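Local structure of 49 protein (Murid herpesvirus 4, 6A4V) at residues C76-L79 / R80-D84; S231-Q235 / S236-L240. The protein probably facilitates virus replication by interacting with the host enzyme poly(ADP-ribose) polymerase 1. One frame throughout, in Å; residues are numbered along the deposited sequence.

Contact 1: C76-L79 / R80-D84; sequences CQTL and RHNLD
Gln77 and His81, one helical turn apart, run side by side and point the same way, and Gln77 CG comes within 3.8 Å of His81 NE2. The amide and the imidazole are not stacked flat: their planes differ by 43°. What lies over one face of the ring is backbone, the carbonyl oxygen of Gln77, 3.4 Å from His81 CG and displaced toward the rim. Two torsions bring the groups together, since Gln77 CG stands anti to its own nitrogen (chi1 180°) and the chain then runs on extended, while His81 CG swings back beside its backbone N. A milder version of this pairing joins Thr78 and Asn82, where the methyl CG2 lies 3.9 Å from ND2. All of this is the i to i+4 neighbourhood of an alpha helix, here helix 61-85, in a mostly helical protein. Its i+4 to i backbone hydrogen bonds run without a break: His81 N reaches Gln77 O at 3.1 Å in a nearly straight bond (174°), and Asn82 N reaches Thr78 O at 3.0 Å. On the neighbouring strip of the helix, Arg80 bends at chi2 and chi3, which carries its NE forward to the next turn and into a rather long salt bridge, Arg80 NE to Asp84 OD1 at 3.6 Å. The polar ends are positioned from outside. Thr295 OG1 hydrogen-bonds to both Gln77 NE2 and His81 NE2, so a single hydroxyl ties the amide and the ring together, while Arg80 NH1 bonds to Asn293 OD1 and Asn82 ND2 to Tyr40 O. His81 also meets His81 of the second subunit edge-to-face, which places this side of the helix at the dimer contact.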
ATOM      1  N   CYS B  76       3.501  -5.201 -10.243  1.00 31.22           N
ATOM      2  CA  CYS B  76       3.505  -3.799 -10.807  1.00 28.82           C
ATOM      3  C   CYS B  76       2.913  -2.761  -9.838  1.00 27.35           C
ATOM      4  O   CYS B  76       3.393  -1.631  -9.718  1.00 36.83           O
ATOM      5  CB  CYS B  76       2.727  -3.788 -12.124  1.00 32.23           C
ATOM      6  SG  CYS B  76       3.587  -4.640 -13.465  1.00 38.01           S
ATOM      7  N   GLN B  77       1.820  -3.135  -9.185  1.00 30.75           N
ATOM      8  CA  GLN B  77       1.149  -2.349  -8.245  1.00 28.82           C
ATOM      9  C   GLN B  77       2.085  -2.032  -7.083  1.00 29.00           C
ATOM     10  O   GLN B  77       2.214  -0.849  -6.654  1.00 22.27           O
ATOM     11  CB  GLN B  77      -0.087  -3.070  -7.701  1.00 31.93           C
ATOM     12  CG  GLN B  77      -0.841  -2.234  -6.666  1.00 26.63           C
ATOM     13  CD  GLN B  77      -2.153  -2.835  -6.216  1.00 29.39           C
ATOM     14  OE1 GLN B  77      -2.257  -4.022  -5.888  1.00 34.21           O
ATOM     15  NE2 GLN B  77      -3.122  -1.955  -5.979  1.00 29.14           N
ATOM     16  N   THR B  78       2.688  -3.066  -6.525  1.00 26.56           N
ATOM     17  CA  THR B  78       3.653  -2.787  -5.446  1.00 30.96           C
ATOM     18  C   THR B  78       4.745  -1.860  -5.989  1.00 30.34           C
ATOM     19  O   THR B  78       5.103  -0.908  -5.326  1.00 46.24           O
ATOM     20  CB  THR B  78       4.290  -4.083  -4.933  1.00 36.12           C
ATOM     21  OG1 THR B  78       3.171  -4.822  -4.524  1.00 37.70           O
ATOM     22  CG2 THR B  78       5.249  -3.969  -3.788  1.00 29.08           C
ATOM     23  N   LEU B  79       5.259  -2.111  -7.190  1.00 36.65           N
ATOM     24  CA  LEU B  79       6.401  -1.315  -7.688  1.00 35.41           C
ATOM     25  C   LEU B  79       6.031   0.161  -7.932  1.00 34.30           C
ATOM     26  O   LEU B  79       6.868   1.051  -7.774  1.00 34.41           O
ATOM     27  CB  LEU B  79       6.946  -1.932  -8.971  1.00 38.05           C
ATOM     28  CG  LEU B  79       7.621  -3.300  -8.849  1.00 41.70           C
ATOM     29  CD1 LEU B  79       8.154  -3.744 -10.212  1.00 46.39           C
ATOM     30  CD2 LEU B  79       8.747  -3.268  -7.845  1.00 44.86           C
ATOM     31  N   ARG B  80       4.777   0.440  -8.273  1.00 29.46           N
ATOM     32  CA  ARG B  80       4.315   1.834  -8.372  1.00 33.99           C
ATOM     33  C   ARG B  80       4.188   2.509  -6.991  1.00 38.68           C
ATOM     34  O   ARG B  80       4.501   3.704  -6.854  1.00 34.86           O
ATOM     35  CB  ARG B  80       2.938   1.906  -9.032  1.00 36.57           C
ATOM     36  CG  ARG B  80       2.384   3.326  -9.090  1.00 38.49           C
ATOM     37  CD  ARG B  80       2.728   4.063 -10.364  1.00 44.85           C
ATOM     38  NE  ARG B  80       3.951   4.840 -10.566  1.00 38.06           N
ATOM     39  CZ  ARG B  80       4.394   5.145 -11.778  1.00 47.71           C
ATOM     40  NH1 ARG B  80       4.041   4.398 -12.819  1.00 55.18           N
ATOM     41  NH2 ARG B  80       5.196   6.176 -11.959  1.00 54.80           N
ATOM     42  N   HIS B  81       3.643   1.777  -6.020  1.00 36.72           N
ATOM     43  CA  HIS B  81       3.634   2.254  -4.605  1.00 45.12           C
ATOM     44  C   HIS B  81       5.062   2.659  -4.240  1.00 31.90           C
ATOM     45  O   HIS B  81       5.301   3.768  -3.776  1.00 32.90           O
ATOM     46  CB  HIS B  81       3.049   1.243  -3.586  1.00 41.11           C
ATOM     47  CG  HIS B  81       1.602   0.859  -3.724  1.00 51.22           C
ATOM     48  ND1 HIS B  81       1.047  -0.223  -3.020  1.00 55.03           N
ATOM     49  CD2 HIS B  81       0.583   1.343  -4.493  1.00 67.89           C
ATOM     50  CE1 HIS B  81      -0.247  -0.341  -3.307  1.00 54.26           C
ATOM     51  NE2 HIS B  81      -0.561   0.610  -4.209  1.00 60.58           N
ATOM     52  N   ASN B  82       6.028   1.788  -4.550  1.00 32.29           N
ATOM     53  CA  ASN B  82       7.399   2.019  -4.162  1.00 28.81           C
ATOM     54  C   ASN B  82       7.983   3.235  -4.902  1.00 29.93           C
ATOM     55  O   ASN B  82       8.692   3.987  -4.306  1.00 35.44           O
ATOM     56  CB  ASN B  82       8.286   0.785  -4.296  1.00 28.52           C
ATOM     57  CG  ASN B  82       7.991  -0.248  -3.235  1.00 29.19           C
ATOM     58  OD1 ASN B  82       7.427   0.108  -2.208  1.00 31.44           O
ATOM     59  ND2 ASN B  82       8.249  -1.521  -3.507  1.00 24.47           N
ATOM     60  N   LEU B  83       7.674   3.424  -6.186  1.00 35.86           N
ATOM     61  CA  LEU B  83       8.296   4.513  -6.954  1.00 37.49           C
ATOM     62  C   LEU B  83       7.694   5.871  -6.572  1.00 37.00           C
ATOM     63  O   LEU B  83       8.363   6.874  -6.726  1.00 32.07           O
ATOM     64  CB  LEU B  83       8.212   4.222  -8.451  1.00 37.97           C
ATOM     65  CG  LEU B  83       8.692   5.321  -9.401  1.00 36.56           C
ATOM     66  CD1 LEU B  83      10.213   5.460  -9.374  1.00 37.32           C
ATOM     67  CD2 LEU B  83       8.244   5.021 -10.822  1.00 42.50           C
ATOM     68  N   ASP B  84       6.446   5.902  -6.095  1.00 41.30           N
ATOM     69  CA  ASP B  84       5.868   7.138  -5.658  1.00 43.83           C
ATOM     70  C   ASP B  84       6.611   7.592  -4.382  1.00 49.76           C
ATOM     71  O   ASP B  84       6.796   8.800  -4.195  1.00 42.02           O
ATOM     72  CB  ASP B  84       4.357   7.054  -5.421  1.00 40.83           C
ATOM     73  CG  ASP B  84       3.498   6.781  -6.647  1.00 36.18           C
ATOM     74  OD1 ASP B  84       3.981   7.036  -7.742  1.00 32.91           O
ATOM     75  OD2 ASP B  84       2.368   6.204  -6.486  1.00 27.53           O
TER

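Contact 2: S231-Q235 / S236-L240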
ATOM      1  N   SER B 231      21.368   4.270  -2.048  1.00 42.13           N
ATOM      2  CA  SER B 231      21.887   5.415  -2.782  1.00 41.51           C
ATOM      3  C   SER B 231      22.151   5.036  -4.231  1.00 43.94           C
ATOM      4  O   SER B 231      21.891   5.792  -5.162  1.00 37.28           O
ATOM      5  CB  SER B 231      23.119   5.954  -2.164  1.00 50.65           C
ATOM      6  OG  SER B 231      22.790   6.870  -1.126  1.00 38.41           O
ATOM      7  N   VAL B 232      22.764   3.882  -4.412  1.00 37.25           N
ATOM      8  CA  VAL B 232      23.151   3.493  -5.737  1.00 39.26           C
ATOM      9  C   VAL B 232      21.873   3.172  -6.508  1.00 36.29           C
ATOM     10  O   VAL B 232      21.635   3.626  -7.622  1.00 36.59           O
ATOM     11  CB  VAL B 232      24.138   2.308  -5.660  1.00 38.80           C
ATOM     12  CG1 VAL B 232      24.192   1.503  -6.938  1.00 39.38           C
ATOM     13  CG2 VAL B 232      25.523   2.816  -5.272  1.00 28.56           C
ATOM     14  N   CYS B 233      21.013   2.414  -5.843  1.00 38.25           N
ATOM     15  CA  CYS B 233      19.738   2.035  -6.372  1.00 36.96           C
ATOM     16  C   CYS B 233      18.946   3.232  -6.929  1.00 34.42           C
ATOM     17  O   CYS B 233      18.325   3.118  -8.002  1.00 35.52           O
ATOM     18  CB  CYS B 233      18.967   1.360  -5.273  1.00 34.69           C
ATOM     19  SG  CYS B 233      17.667   0.302  -5.927  1.00 45.51           S
ATOM     20  N   VAL B 234      18.971   4.376  -6.225  1.00 33.24           N
ATOM     21  CA  VAL B 234      18.158   5.560  -6.559  1.00 31.29           C
ATOM     22  C   VAL B 234      18.929   6.373  -7.585  1.00 34.32           C
ATOM     23  O   VAL B 234      18.387   6.785  -8.615  1.00 33.68           O
ATOM     24  CB  VAL B 234      17.791   6.325  -5.259  1.00 42.75           C
ATOM     25  CG1 VAL B 234      17.143   7.704  -5.439  1.00 31.89           C
ATOM     26  CG2 VAL B 234      16.917   5.455  -4.361  1.00 40.77           C
ATOM     27  N   GLN B 235      20.243   6.536  -7.377  1.00 47.04           N
ATOM     28  CA  GLN B 235      21.078   7.159  -8.382  1.00 46.30           C
ATOM     29  C   GLN B 235      20.710   6.519  -9.733  1.00 41.99           C
ATOM     30  O   GLN B 235      20.431   7.183 -10.691  1.00 36.03           O
ATOM     31  CB  GLN B 235      22.573   6.924  -8.093  1.00 59.99           C
ATOM     32  CG  GLN B 235      23.262   7.959  -7.181  1.00 67.17           C
ATOM     33  CD  GLN B 235      24.450   7.458  -6.367  1.00 72.80           C
ATOM     34  OE1 GLN B 235      25.120   6.465  -6.695  1.00 81.67           O
ATOM     35  NE2 GLN B 235      24.737   8.159  -5.274  1.00 55.01           N
ATOM     36  N   SER B 236      20.741   5.187  -9.792  1.00 37.70           N
ATOM     37  CA  SER B 236      20.785   4.441 -11.047  1.00 37.40           C
ATOM     38  C   SER B 236      19.361   4.117 -11.552  1.00 41.52           C
ATOM     39  O   SER B 236      19.182   3.368 -12.531  1.00 31.42           O
ATOM     40  CB  SER B 236      21.637   3.181 -10.843  1.00 43.10           C
ATOM     41  OG  SER B 236      22.811   3.453 -10.034  1.00 36.02           O
ATOM     42  N   GLN B 237      18.329   4.606 -10.847  1.00 38.43           N
ATOM     43  CA  GLN B 237      16.932   4.422 -11.223  1.00 39.58           C
ATOM     44  C   GLN B 237      16.562   2.945 -11.479  1.00 33.35           C
ATOM     45  O   GLN B 237      15.663   2.649 -12.332  1.00 31.04           O
ATOM     46  CB  GLN B 237      16.682   5.323 -12.431  1.00 37.01           C
ATOM     47  CG  GLN B 237      16.604   6.786 -11.978  1.00 41.93           C
ATOM     48  CD  GLN B 237      16.008   7.724 -12.993  1.00 44.55           C
ATOM     49  OE1 GLN B 237      14.857   8.138 -12.871  1.00 43.60           O
ATOM     50  NE2 GLN B 237      16.800   8.071 -14.003  1.00 34.43           N
ATOM     51  N   PHE B 238      17.138   2.028 -10.706  1.00 29.51           N
ATOM     52  CA  PHE B 238      16.808   0.556 -10.899  1.00 34.12           C
ATOM     53  C   PHE B 238      15.318   0.295 -10.625  1.00 33.30           C
ATOM     54  O   PHE B 238      14.732  -0.469 -11.312  1.00 43.30           O
ATOM     55  CB  PHE B 238      17.723  -0.362 -10.078  1.00 40.16           C
ATOM     56  CG  PHE B 238      19.214  -0.311 -10.410  1.00 36.95           C
ATOM     57  CD1 PHE B 238      19.679  -0.014 -11.686  1.00 42.15           C
ATOM     58  CD2 PHE B 238      20.167  -0.560  -9.430  1.00 42.81           C
ATOM     59  CE1 PHE B 238      21.049   0.035 -11.966  1.00 46.05           C
ATOM     60  CE2 PHE B 238      21.539  -0.575  -9.718  1.00 41.68           C
ATOM     61  CZ  PHE B 238      21.977  -0.253 -10.975  1.00 45.24           C
ATOM     62  N   LEU B 239      14.655   1.012  -9.705  1.00 36.83           N
ATOM     63  CA  LEU B 239      13.218   0.682  -9.479  1.00 32.30           C
ATOM     64  C   LEU B 239      12.398   1.040 -10.725  1.00 30.27           C
ATOM     65  O   LEU B 239      11.511   0.230 -11.165  1.00 36.35           O
ATOM     66  CB  LEU B 239      12.709   1.350  -8.202  1.00 33.87           C
ATOM     67  CG  LEU B 239      11.196   1.389  -7.993  1.00 30.99           C
ATOM     68  CD1 LEU B 239      10.627   0.004  -7.797  1.00 37.96           C
ATOM     69  CD2 LEU B 239      10.860   2.263  -6.811  1.00 36.30           C
ATOM     70  N   LEU B 240      12.616   2.232 -11.271  1.00 31.04           N
ATOM     71  CA  LEU B 240      11.910   2.620 -12.611  1.00 34.03           C
ATOM     72  C   LEU B 240      12.163   1.595 -13.714  1.00 35.39           C
ATOM     73  O   LEU B 240      11.205   1.115 -14.325  1.00 40.22           O
ATOM     74  CB  LEU B 240      12.338   4.014 -13.036  1.00 28.52           C
ATOM     75  CG  LEU B 240      11.895   4.567 -14.415  1.00 30.23           C
ATOM     76  CD1 LEU B 240      10.403   4.720 -14.535  1.00 27.97           C
ATOM     77  CD2 LEU B 240      12.560   5.938 -14.597  1.00 25.72           C
TER
HETATM   78  O   HOH W   1      15.818   2.607  -7.282  1.00 40.65           O
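Cys233 and Val232 approach the Phe238 ring obliquely, with Cys233 CA 4.0 Å from Phe238 CD2 and the methyl CG1 of Val232 4.4 Å from Phe238 CE2. Over one face of the ring lies Ser236 CB, 3.4 Å above its plane and set toward the rim. Phe189, from a loop, meets the ring too, their planes about 55° apart. With CG beside its backbone N, Phe238 folds back along the last turn of the preceding helix. That turn closes as a Schellman motif: Gln237 takes a positive phi of 52°, Phe238 N bonds to Cys233 O at 3.1 Å, and Gln237 N bonds to Val234 O, arriving well above that carbonyl's plane. Gln237 is at the same time the N-cap of helix 238-262, so one residue ends helix 213-235 and opens the next. Val232 O is gripped twice by Ser236: the amide N comes nearly along the C=O axis, whereas the hydroxyl OG donates at 2.7 Å from above the carbonyl plane. The serine torsion that sets OG beside its own N (chi1 -41°) lets the hydroxyl join the amide on the same carbonyl oxygen. Across the junction a water accepts from Leu239 N at 3.1 Å and donates weakly to Cys233 O, bridging the end of one helix to the first turn of its successor.

Contacts 1 and 2 lie far apart in sequence, yet their centres are only 14 Å apart, and Leu239 joins them. Its two methyls divide the work: CD2 presses on the backbone of helix 61-85, 3.4 Å from Leu83 CA, while CD1 meets Leu79 CD2 at 3.8 Å. An unbroken length of helix 61-85 thus packs beside the break between helices 213-235 and 238-262. The loop residues Tyr40 and Tyr41 border both contacts, Tyr40 at Asn82 and Leu239, Tyr41 at Leu79 and Phe238. Of the two contacts, contact 1 alone touches the second subunit.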